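Local coordinates for C3-degrading proteinase (CppA protein) (Streptococcus pneumoniae, PDB 3E0R), which probably degrades complement component C3 and is built from two regions related to the glyoxalase clan, at residues Arg99-Gln104 with Ser129-Val133; Asp95-Arg99 with Phe109-Ser113; Leu186-Asn190 with Lys232-Glu238. All coordinates share one frame; numbering follows the deposited sequence.

Overall arrangement
Contacts 1 and 2 belong to one sheet, whereas contact 3 is a separate loop contact in the C-terminal family region. Contact 1 adds the short edge strand 131-132 to strand 99-102, and contact 2 joins the loop leading into that strand, and its first residue, to strand 107-112. They share Arg-99, their centres lie about 13 Å apart, and Tyr-101 OH approaches Glu-110 OE1 at 2.6 Å, a probable hydrogen bond. Contact 3 pairs loop 186-190 with the hairpin turn 232-238. Its centre is about 33 Å from that of contact 1 and about 28 Å from that of contact 2; at their nearest atoms the gaps are about 19 Å and 14 Å.

Contact 1: Arg99-Gln104 with Ser129-Val133; sequences RLYKGQ and SLVEV
Arg-99 and Glu-132 form the charged end of this contact, with a salt bridge from Arg-99 NH1 to Glu-132 OE2 at 3.1 Å. The N-H...O angle is 154°. The carboxylate oxygen lies near the guanidinium plane and is met on its syn side but from a position tilted out of the carboxylate plane; the two flat groups are strongly turned, their planes 73° apart, so that a single oxygen takes the bond and no flat double pairing forms. Arginine carbons also lie along the acid: CD comes within 3.3 Å of Glu-132 OE1. A bend at chi3 carries NE away from the acid, and the turn about CD-NE (chi4 -86°) brings NH1 back to it.

Backbone bonds hold the middle. Lys-102 N donates to Val-131 O at 2.9 Å within a hydrogen-bonded antiparallel pair; the return bond from Val-131 N uses a carbonyl whose position is less certain. Val-133 N reaches Leu-100 O in a weak bond of 3.0 Å. Between these, Tyr-101 and Glu-132 make a non-hydrogen-bonded pair with both side chains on one face, and Tyr-101 CA adds a CH...O contact to Val-131 O at 3.3 Å.

Apolar contacts are few. Leu-100 CD2 presses on Val-133 CG2 at 3.3 Å, tighter than normal van der Waals contact, and the valine is turned well away from a staggered torsion. Tyr-101 CB meets Leu-130 CB at 4.0 Å, while the phenol OH turns to Glu-110 of the adjacent strand. Near the far end, the methyl CD2 of Leu-130 rests by the backbone of Gly-103, and Ser-129 OG is bound to Asp-126 O.

The whole is a short antiparallel edge ladder: strand 131-132 closes one side of a mixed seven-stranded sheet, with strand 99-102 lying between it and strand 107-112.

Contact 2: Asp95-Arg99 with Phe109-Ser113; sequences DSIHR and FEIFS
Carrying CG opposite the backbone N (chi1 -180°), His-98 sends its imidazole out beside Phe-112, which (chi1 -79°) runs alongside in the same direction and brings its ring edge over the imidazole face. The result is a T-shaped pair, with centroids 4.9 Å apart, planes at 84° and Phe-112 CE2 above the centre of the histidine ring.

The backbone beneath forms a classic beta bulge, since His-98 and Arg-99 both face Glu-110. Glu-110 O accepts from His-98 N at 2.7 Å and from Arg-99 N at 3.2 Å, both donors arriving from one side of the carbonyl plane; Glu-110 N returns a bond to Arg-99 O at 2.8 Å. Glu-110 OE1 has only a long ionic contact with Arg-99 NE, 4.0 Å, its stronger partner being Tyr-101 OH, while OE2 pairs with Arg-76. Ile-97 CG2 approaches Phe-109 CD1 at 3.8 Å, and a water accepts from Phe-112 N and makes a weak bond to Ser-96 O.

Phe-109 packs on helix 84-91 through Ile-87, Ile-90 and Leu-91, Ile-111 meets Phe-27 of helix 21-31, and strand 118-122 flanks strand 107-112 on its side away from strand 99-102.

Contact 3: Leu186-Asn190 with Lys232-Glu238; sequences LTVDN and KDRNNVE
Asn-236 lays its side chain across the backbone of Thr-187 and Val-188, with CB 3.6 Å from Val-188 O and the amide turned to the preceding carbonyl. It carries CG opposite its own carbonyl carbon (chi1 -67°), which directs the amide at Thr-187 O. Its ND2 donates to Thr-187 O at 2.8 Å, the N-H...O angle being 154°; the oxygen lies close to the amide plane and the donor sits nearly in line with the C=O bond. Beside it Thr-187 CA points a CH...O contact at Asn-235 O, 3.5 Å away, and Lys-73 NZ bonds both that oxygen and Val-188 O.

Asn-236 sits in a beta hairpin joining strands 228-232 and 238-243. A type I turn runs from Asp-233 to Asn-236, closed by Asn-236 N to Asp-233 O, and Asp-233 N bonds Val-237 O; with Asn-236 in a left-handed conformation (phi 71°), this is a type I turn with a G1 bulge. Asn-235 OD1 takes Val-237 N at 3.1 Å in an Asx turn, the donor well above the carbonyl plane. The same side chain's ND2 donates to a water at 3.0 Å, which in turn donates to Leu-186 O at 2.7 Å, bridging the two loops.

At the other end the ionic pairing is loose: Lys-232 NZ stands 3.9 Å from Asp-189 OD1, their side chains crossing at about a right angle, while Asp-189 OD2 is bound to Thr-191 OG1. Asn-190 sets its CB against Asn-236 O.

Contact 1: Arg99-Gln104 with Ser129-Val133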
loop_
_atom_site.group_PDB
_atom_site.type_symbol
_atom_site.label_atom_id
_atom_site.label_comp_id
_atom_site.label_asym_id
_atom_site.label_seq_id
_atom_site.Cartn_x
_atom_site.Cartn_y
_atom_site.Cartn_z
ATOM N N ARG A 99 -13.997 -1.949 -11.645
ATOM C CA ARG A 99 -13.851 -1.329 -12.974
ATOM C C ARG A 99 -12.711 -1.976 -13.733
ATOM O O ARG A 99 -11.690 -2.348 -13.123
ATOM C CB ARG A 99 -13.537 0.132 -12.787
ATOM C CG ARG A 99 -13.903 0.995 -13.941
ATOM C CD ARG A 99 -13.637 2.461 -13.554
ATOM N NE ARG A 99 -14.457 2.906 -12.434
ATOM C CZ ARG A 99 -15.677 3.392 -12.550
ATOM N NH1 ARG A 99 -16.244 3.501 -13.741
ATOM N NH2 ARG A 99 -16.332 3.765 -11.471
ATOM N N LEU A 100 -12.874 -2.109 -15.040
ATOM C CA LEU A 100 -11.936 -2.803 -15.905
ATOM C C LEU A 100 -11.326 -1.806 -16.854
ATOM O O LEU A 100 -12.004 -0.904 -17.332
ATOM C CB LEU A 100 -12.658 -3.915 -16.691
ATOM C CG LEU A 100 -11.909 -4.941 -17.573
ATOM C CD1 LEU A 100 -10.802 -5.776 -16.838
ATOM C CD2 LEU A 100 -12.952 -5.877 -18.217
ATOM N N TYR A 101 -10.030 -1.941 -17.066
ATOM C CA TYR A 101 -9.275 -1.102 -17.986
ATOM C C TYR A 101 -8.489 -2.004 -18.924
ATOM O O TYR A 101 -8.425 -3.211 -18.733
ATOM C CB TYR A 101 -8.274 -0.202 -17.253
ATOM C CG TYR A 101 -8.868 0.719 -16.218
ATOM C CD1 TYR A 101 -9.151 2.058 -16.519
ATOM C CD2 TYR A 101 -9.120 0.265 -14.928
ATOM C CE1 TYR A 101 -9.698 2.898 -15.563
ATOM C CE2 TYR A 101 -9.662 1.070 -13.979
ATOM C CZ TYR A 101 -9.946 2.405 -14.278
ATOM O OH TYR A 101 -10.468 3.235 -13.292
ATOM N N LYS A 102 -7.890 -1.402 -19.934
ATOM C CA LYS A 102 -6.844 -2.064 -20.711
ATOM C C LYS A 102 -5.894 -1.001 -21.218
ATOM O O LYS A 102 -6.324 0.086 -21.614
ATOM C CB LYS A 102 -7.411 -2.863 -21.879
ATOM C CG LYS A 102 -6.298 -3.364 -22.853
ATOM C CD LYS A 102 -6.659 -4.611 -23.666
ATOM C CE LYS A 102 -5.443 -5.111 -24.508
ATOM N NZ LYS A 102 -4.178 -5.271 -23.709
ATOM N N GLY A 103 -4.603 -1.302 -21.184
ATOM C CA GLY A 103 -3.600 -0.413 -21.757
ATOM C C GLY A 103 -2.707 -1.083 -22.786
ATOM O O GLY A 103 -3.067 -2.111 -23.380
ATOM N N GLN A 104 -1.530 -0.487 -22.975
ATOM C CA GLN A 104 -0.456 -1.076 -23.794
ATOM C C GLN A 104 -0.248 -2.574 -23.553
ATOM O O GLN A 104 -0.447 -3.377 -24.464
ATOM C CB GLN A 104 0.889 -0.336 -23.563
ATOM C CG GLN A 104 2.010 -0.742 -24.541
ATOM C CD GLN A 104 3.383 -0.081 -24.273
ATOM O OE1 GLN A 104 3.769 0.175 -23.124
ATOM N NE2 GLN A 104 4.139 0.161 -25.361
ATOM N N SER A 129 -1.728 5.105 -19.871
ATOM C CA SER A 129 -2.217 4.410 -21.073
ATOM C C SER A 129 -3.509 3.599 -20.814
ATOM O O SER A 129 -4.135 3.114 -21.751
ATOM C CB SER A 129 -1.124 3.468 -21.632
ATOM O OG SER A 129 -0.878 2.377 -20.744
ATOM N N LEU A 130 -3.908 3.428 -19.561
ATOM C CA LEU A 130 -5.130 2.657 -19.284
ATOM C C LEU A 130 -6.392 3.355 -19.821
ATOM O O LEU A 130 -6.615 4.528 -19.542
ATOM C CB LEU A 130 -5.305 2.352 -17.780
ATOM C CG LEU A 130 -4.255 1.520 -17.058
ATOM C CD1 LEU A 130 -4.579 1.414 -15.521
ATOM C CD2 LEU A 130 -4.059 0.120 -17.725
ATOM N N VAL A 131 -7.185 2.595 -20.591
ATOM C CA VAL A 131 -8.515 2.979 -21.098
ATOM C C VAL A 131 -9.606 2.048 -20.512
ATOM O O VAL A 131 -9.533 0.829 -20.605
ATOM C CB VAL A 131 -8.601 2.865 -22.652
ATOM C CG1 VAL A 131 -7.689 3.875 -23.370
ATOM C CG2 VAL A 131 -8.263 1.456 -23.086
ATOM N N GLU A 132 -10.651 2.623 -19.951
ATOM C CA GLU A 132 -11.720 1.818 -19.365
ATOM C C GLU A 132 -12.487 0.977 -20.394
ATOM O O GLU A 132 -13.033 1.539 -21.327
ATOM C CB GLU A 132 -12.708 2.728 -18.651
ATOM C CG GLU A 132 -13.663 1.947 -17.780
ATOM C CD GLU A 132 -14.491 2.823 -16.860
ATOM O OE1 GLU A 132 -14.052 3.960 -16.513
ATOM O OE2 GLU A 132 -15.595 2.356 -16.493
ATOM N N VAL A 133 -12.533 -0.352 -20.237
ATOM C CA VAL A 133 -13.435 -1.155 -21.078
ATOM C C VAL A 133 -14.829 -1.280 -20.407
ATOM O O VAL A 133 -14.936 -1.686 -19.233
ATOM C CB VAL A 133 -12.867 -2.577 -21.484
ATOM C CG1 VAL A 133 -11.331 -2.598 -21.491
ATOM C CG2 VAL A 133 -13.459 -3.665 -20.612
#

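Contact 2: Asp95-Arg99 with Phe109-Ser113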
loop_
_atom_site.group_PDB
_atom_site.type_symbol
_atom_site.label_atom_id
_atom_site.label_comp_id
_atom_site.label_asym_id
_atom_site.label_seq_id
_atom_site.Cartn_x
_atom_site.Cartn_y
_atom_site.Cartn_z
ATOM N N ASP A 95 -15.673 -12.622 -9.522
ATOM C CA ASP A 95 -16.892 -11.996 -10.025
ATOM C C ASP A 95 -16.945 -10.471 -9.774
ATOM O O ASP A 95 -17.682 -9.782 -10.470
ATOM C CB ASP A 95 -18.133 -12.719 -9.445
ATOM C CG ASP A 95 -18.185 -14.212 -9.841
ATOM O OD1 ASP A 95 -17.622 -14.545 -10.905
ATOM O OD2 ASP A 95 -18.767 -15.062 -9.110
ATOM N N SER A 96 -16.131 -9.935 -8.854
ATOM C CA SER A 96 -16.477 -8.657 -8.164
ATOM C C SER A 96 -15.609 -7.408 -8.355
ATOM O O SER A 96 -15.531 -6.538 -7.451
ATOM C CB SER A 96 -16.584 -8.917 -6.651
ATOM O OG SER A 96 -17.441 -7.957 -6.042
ATOM N N ILE A 97 -14.983 -7.267 -9.516
ATOM C CA ILE A 97 -14.123 -6.099 -9.749
ATOM C C ILE A 97 -14.977 -4.805 -9.747
ATOM O O ILE A 97 -16.185 -4.845 -9.943
ATOM C CB ILE A 97 -13.233 -6.290 -11.006
ATOM C CG1 ILE A 97 -14.031 -6.084 -12.305
ATOM C CG2 ILE A 97 -12.583 -7.691 -10.968
ATOM C CD1 ILE A 97 -13.172 -6.185 -13.561
ATOM N N HIS A 98 -14.354 -3.666 -9.451
ATOM C CA HIS A 98 -15.069 -2.371 -9.470
ATOM C C HIS A 98 -15.083 -1.783 -10.887
ATOM O O HIS A 98 -16.055 -1.189 -11.276
ATOM C CB HIS A 98 -14.444 -1.365 -8.491
ATOM C CG HIS A 98 -15.137 -0.029 -8.462
ATOM N ND1 HIS A 98 -16.375 0.164 -7.869
ATOM C CD2 HIS A 98 -14.753 1.183 -8.927
ATOM C CE1 HIS A 98 -16.727 1.432 -7.987
ATOM N NE2 HIS A 98 -15.767 2.070 -8.631
ATOM N N ARG A 99 -13.997 -1.949 -11.645
ATOM C CA ARG A 99 -13.851 -1.329 -12.974
ATOM C C ARG A 99 -12.711 -1.976 -13.733
ATOM O O ARG A 99 -11.690 -2.348 -13.123
ATOM C CB ARG A 99 -13.537 0.132 -12.787
ATOM C CG ARG A 99 -13.903 0.995 -13.941
ATOM C CD ARG A 99 -13.637 2.461 -13.554
ATOM N NE ARG A 99 -14.457 2.906 -12.434
ATOM C CZ ARG A 99 -15.677 3.392 -12.550
ATOM N NH1 ARG A 99 -16.244 3.501 -13.741
ATOM N NH2 ARG A 99 -16.332 3.765 -11.471
ATOM N N PHE A 109 -7.367 -3.614 -13.588
ATOM C CA PHE A 109 -8.650 -3.365 -12.938
ATOM C C PHE A 109 -8.519 -2.652 -11.629
ATOM O O PHE A 109 -7.448 -2.576 -11.068
ATOM C CB PHE A 109 -9.496 -4.670 -12.802
ATOM C CG PHE A 109 -8.937 -5.656 -11.869
ATOM C CD1 PHE A 109 -9.355 -5.672 -10.542
ATOM C CD2 PHE A 109 -7.962 -6.577 -12.302
ATOM C CE1 PHE A 109 -8.820 -6.571 -9.645
ATOM C CE2 PHE A 109 -7.413 -7.483 -11.423
ATOM C CZ PHE A 109 -7.850 -7.481 -10.075
ATOM N N GLU A 110 -9.643 -2.100 -11.192
ATOM C CA GLU A 110 -9.822 -1.608 -9.853
ATOM C C GLU A 110 -10.840 -2.467 -9.086
ATOM O O GLU A 110 -11.730 -3.031 -9.642
ATOM C CB GLU A 110 -10.297 -0.192 -9.886
ATOM C CG GLU A 110 -9.209 0.801 -10.101
ATOM C CD GLU A 110 -9.764 2.180 -10.332
ATOM O OE1 GLU A 110 -10.862 2.256 -10.902
ATOM O OE2 GLU A 110 -9.116 3.168 -9.954
ATOM N N ILE A 111 -10.619 -2.562 -7.786
ATOM C CA ILE A 111 -11.448 -3.292 -6.863
ATOM C C ILE A 111 -11.293 -2.616 -5.475
ATOM O O ILE A 111 -10.234 -2.107 -5.175
ATOM C CB ILE A 111 -11.019 -4.762 -6.871
ATOM C CG1 ILE A 111 -12.093 -5.645 -6.243
ATOM C CG2 ILE A 111 -9.681 -4.953 -6.188
ATOM C CD1 ILE A 111 -11.872 -7.112 -6.505
ATOM N N PHE A 112 -12.359 -2.584 -4.672
ATOM C CA PHE A 112 -12.322 -2.133 -3.291
ATOM C C PHE A 112 -12.031 -3.311 -2.318
ATOM O O PHE A 112 -12.512 -4.457 -2.450
ATOM C CB PHE A 112 -13.639 -1.439 -2.901
ATOM C CG PHE A 112 -13.763 0.023 -3.388
ATOM C CD1 PHE A 112 -13.210 1.074 -2.665
ATOM C CD2 PHE A 112 -14.465 0.345 -4.545
ATOM C CE1 PHE A 112 -13.337 2.422 -3.120
ATOM C CE2 PHE A 112 -14.583 1.680 -4.975
ATOM C CZ PHE A 112 -14.018 2.702 -4.269
ATOM N N SER A 113 -11.220 -3.009 -1.329
ATOM C CA SER A 113 -10.913 -3.946 -0.285
ATOM C C SER A 113 -12.039 -3.850 0.783
ATOM O O SER A 113 -12.817 -2.877 0.795
ATOM C CB SER A 113 -9.568 -3.565 0.339
ATOM O OG SER A 113 -9.798 -2.666 1.405
HETATM O O HOH W 1 -14.971 -3.484 -5.881
#

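Contact 3: Leu186-Asn190 with Lys232-Glu238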
loop_
_atom_site.group_PDB
_atom_site.type_symbol
_atom_site.label_atom_id
_atom_site.label_comp_id
_atom_site.label_asym_id
_atom_site.label_seq_id
_atom_site.Cartn_x
_atom_site.Cartn_y
_atom_site.Cartn_z
ATOM N N LEU A 186 -8.087 13.119 7.209
ATOM C CA LEU A 186 -6.833 13.081 6.451
ATOM C C LEU A 186 -5.601 13.294 7.308
ATOM O O LEU A 186 -4.487 13.030 6.868
ATOM C CB LEU A 186 -6.858 14.141 5.337
ATOM C CG LEU A 186 -7.675 13.863 4.085
ATOM C CD1 LEU A 186 -7.527 15.053 3.097
ATOM C CD2 LEU A 186 -7.242 12.524 3.505
ATOM N N THR A 187 -5.789 13.827 8.517
ATOM C CA THR A 187 -4.697 13.954 9.507
ATOM C C THR A 187 -5.000 13.327 10.896
ATOM O O THR A 187 -4.252 13.540 11.863
ATOM C CB THR A 187 -4.293 15.423 9.671
ATOM O OG1 THR A 187 -5.302 16.120 10.412
ATOM C CG2 THR A 187 -4.088 16.091 8.287
ATOM N N VAL A 188 -6.038 12.497 10.978
ATOM C CA VAL A 188 -6.465 11.884 12.246
ATOM C C VAL A 188 -5.361 10.964 12.855
ATOM O O VAL A 188 -4.624 10.273 12.140
ATOM C CB VAL A 188 -7.823 11.092 12.032
ATOM C CG1 VAL A 188 -7.603 9.785 11.297
ATOM C CG2 VAL A 188 -8.522 10.819 13.304
ATOM N N ASP A 189 -5.244 10.939 14.177
ATOM C CA ASP A 189 -4.378 9.956 14.806
ATOM C C ASP A 189 -4.668 8.517 14.264
ATOM O O ASP A 189 -5.833 8.133 14.076
ATOM C CB ASP A 189 -4.527 10.004 16.325
ATOM C CG ASP A 189 -3.557 9.085 17.023
ATOM O OD1 ASP A 189 -2.418 8.927 16.514
ATOM O OD2 ASP A 189 -3.910 8.538 18.087
ATOM N N ASN A 190 -3.606 7.743 14.036
ATOM C CA ASN A 190 -3.720 6.513 13.265
ATOM C C ASN A 190 -4.419 5.350 13.942
ATOM O O ASN A 190 -4.689 4.320 13.304
ATOM C CB ASN A 190 -2.363 6.078 12.680
ATOM C CG ASN A 190 -1.387 5.531 13.700
ATOM O OD1 ASN A 190 -0.597 4.671 13.360
ATOM N ND2 ASN A 190 -1.364 6.072 14.895
ATOM N N LYS A 232 7.027 10.424 12.796
ATOM C CA LYS A 232 5.600 10.598 12.565
ATOM C C LYS A 232 5.440 11.795 11.652
ATOM O O LYS A 232 6.110 12.808 11.837
ATOM C CB LYS A 232 4.882 10.856 13.886
ATOM C CG LYS A 232 3.399 10.560 13.857
ATOM C CD LYS A 232 2.878 10.589 15.280
ATOM C CE LYS A 232 1.614 9.836 15.431
ATOM N NZ LYS A 232 1.500 9.216 16.799
ATOM N N ASP A 233 4.579 11.653 10.656
ATOM C CA ASP A 233 4.401 12.671 9.648
ATOM C C ASP A 233 3.298 13.592 10.129
ATOM O O ASP A 233 2.543 13.252 11.047
ATOM C CB ASP A 233 4.063 12.046 8.284
ATOM C CG ASP A 233 4.318 13.003 7.108
ATOM O OD1 ASP A 233 4.862 14.103 7.316
ATOM O OD2 ASP A 233 3.987 12.646 5.961
ATOM N N ARG A 234 3.238 14.766 9.522
ATOM C CA ARG A 234 2.278 15.803 9.866
ATOM C C ARG A 234 0.800 15.384 9.706
ATOM O O ARG A 234 -0.100 15.977 10.322
ATOM C CB ARG A 234 2.573 17.056 9.028
ATOM C CG ARG A 234 4.056 17.532 9.089
ATOM C CD ARG A 234 4.170 19.040 8.995
ATOM N NE ARG A 234 5.511 19.529 9.334
ATOM C CZ ARG A 234 6.569 19.474 8.516
ATOM N NH1 ARG A 234 6.482 18.935 7.295
ATOM N NH2 ARG A 234 7.735 19.952 8.922
ATOM N N ASN A 235 0.552 14.366 8.892
ATOM C CA ASN A 235 -0.751 13.744 8.816
ATOM C C ASN A 235 -0.954 12.541 9.760
ATOM O O ASN A 235 -1.942 11.797 9.664
ATOM C CB ASN A 235 -1.016 13.339 7.360
ATOM C CG ASN A 235 -0.096 12.218 6.857
ATOM O OD1 ASN A 235 0.736 11.669 7.584
ATOM N ND2 ASN A 235 -0.286 11.861 5.608
ATOM N N ASN A 236 0.006 12.335 10.654
ATOM C CA ASN A 236 -0.028 11.259 11.644
ATOM C C ASN A 236 0.157 9.787 11.173
ATOM O O ASN A 236 0.006 8.871 11.956
ATOM C CB ASN A 236 -1.215 11.440 12.611
ATOM C CG ASN A 236 -1.039 12.666 13.483
ATOM O OD1 ASN A 236 0.051 12.891 14.003
ATOM N ND2 ASN A 236 -2.053 13.524 13.541
ATOM N N VAL A 237 0.563 9.592 9.927
ATOM C CA VAL A 237 1.162 8.333 9.461
ATOM C C VAL A 237 2.604 8.201 10.050
ATOM O O VAL A 237 3.481 9.077 9.909
ATOM C CB VAL A 237 1.140 8.250 7.908
ATOM C CG1 VAL A 237 1.808 6.970 7.360
ATOM C CG2 VAL A 237 -0.348 8.374 7.369
ATOM N N GLU A 238 2.820 7.113 10.744
ATOM C CA GLU A 238 4.120 6.721 11.196
ATOM C C GLU A 238 5.104 6.413 10.081
ATOM O O GLU A 238 4.755 5.794 9.082
ATOM C CB GLU A 238 3.969 5.498 12.113
ATOM C CG GLU A 238 3.294 5.892 13.433
ATOM C CD GLU A 238 3.218 4.741 14.395
ATOM O OE1 GLU A 238 3.562 3.625 13.939
ATOM O OE2 GLU A 238 2.815 4.950 15.579
HETATM O O HOH W 2 -2.962 12.814 4.672
#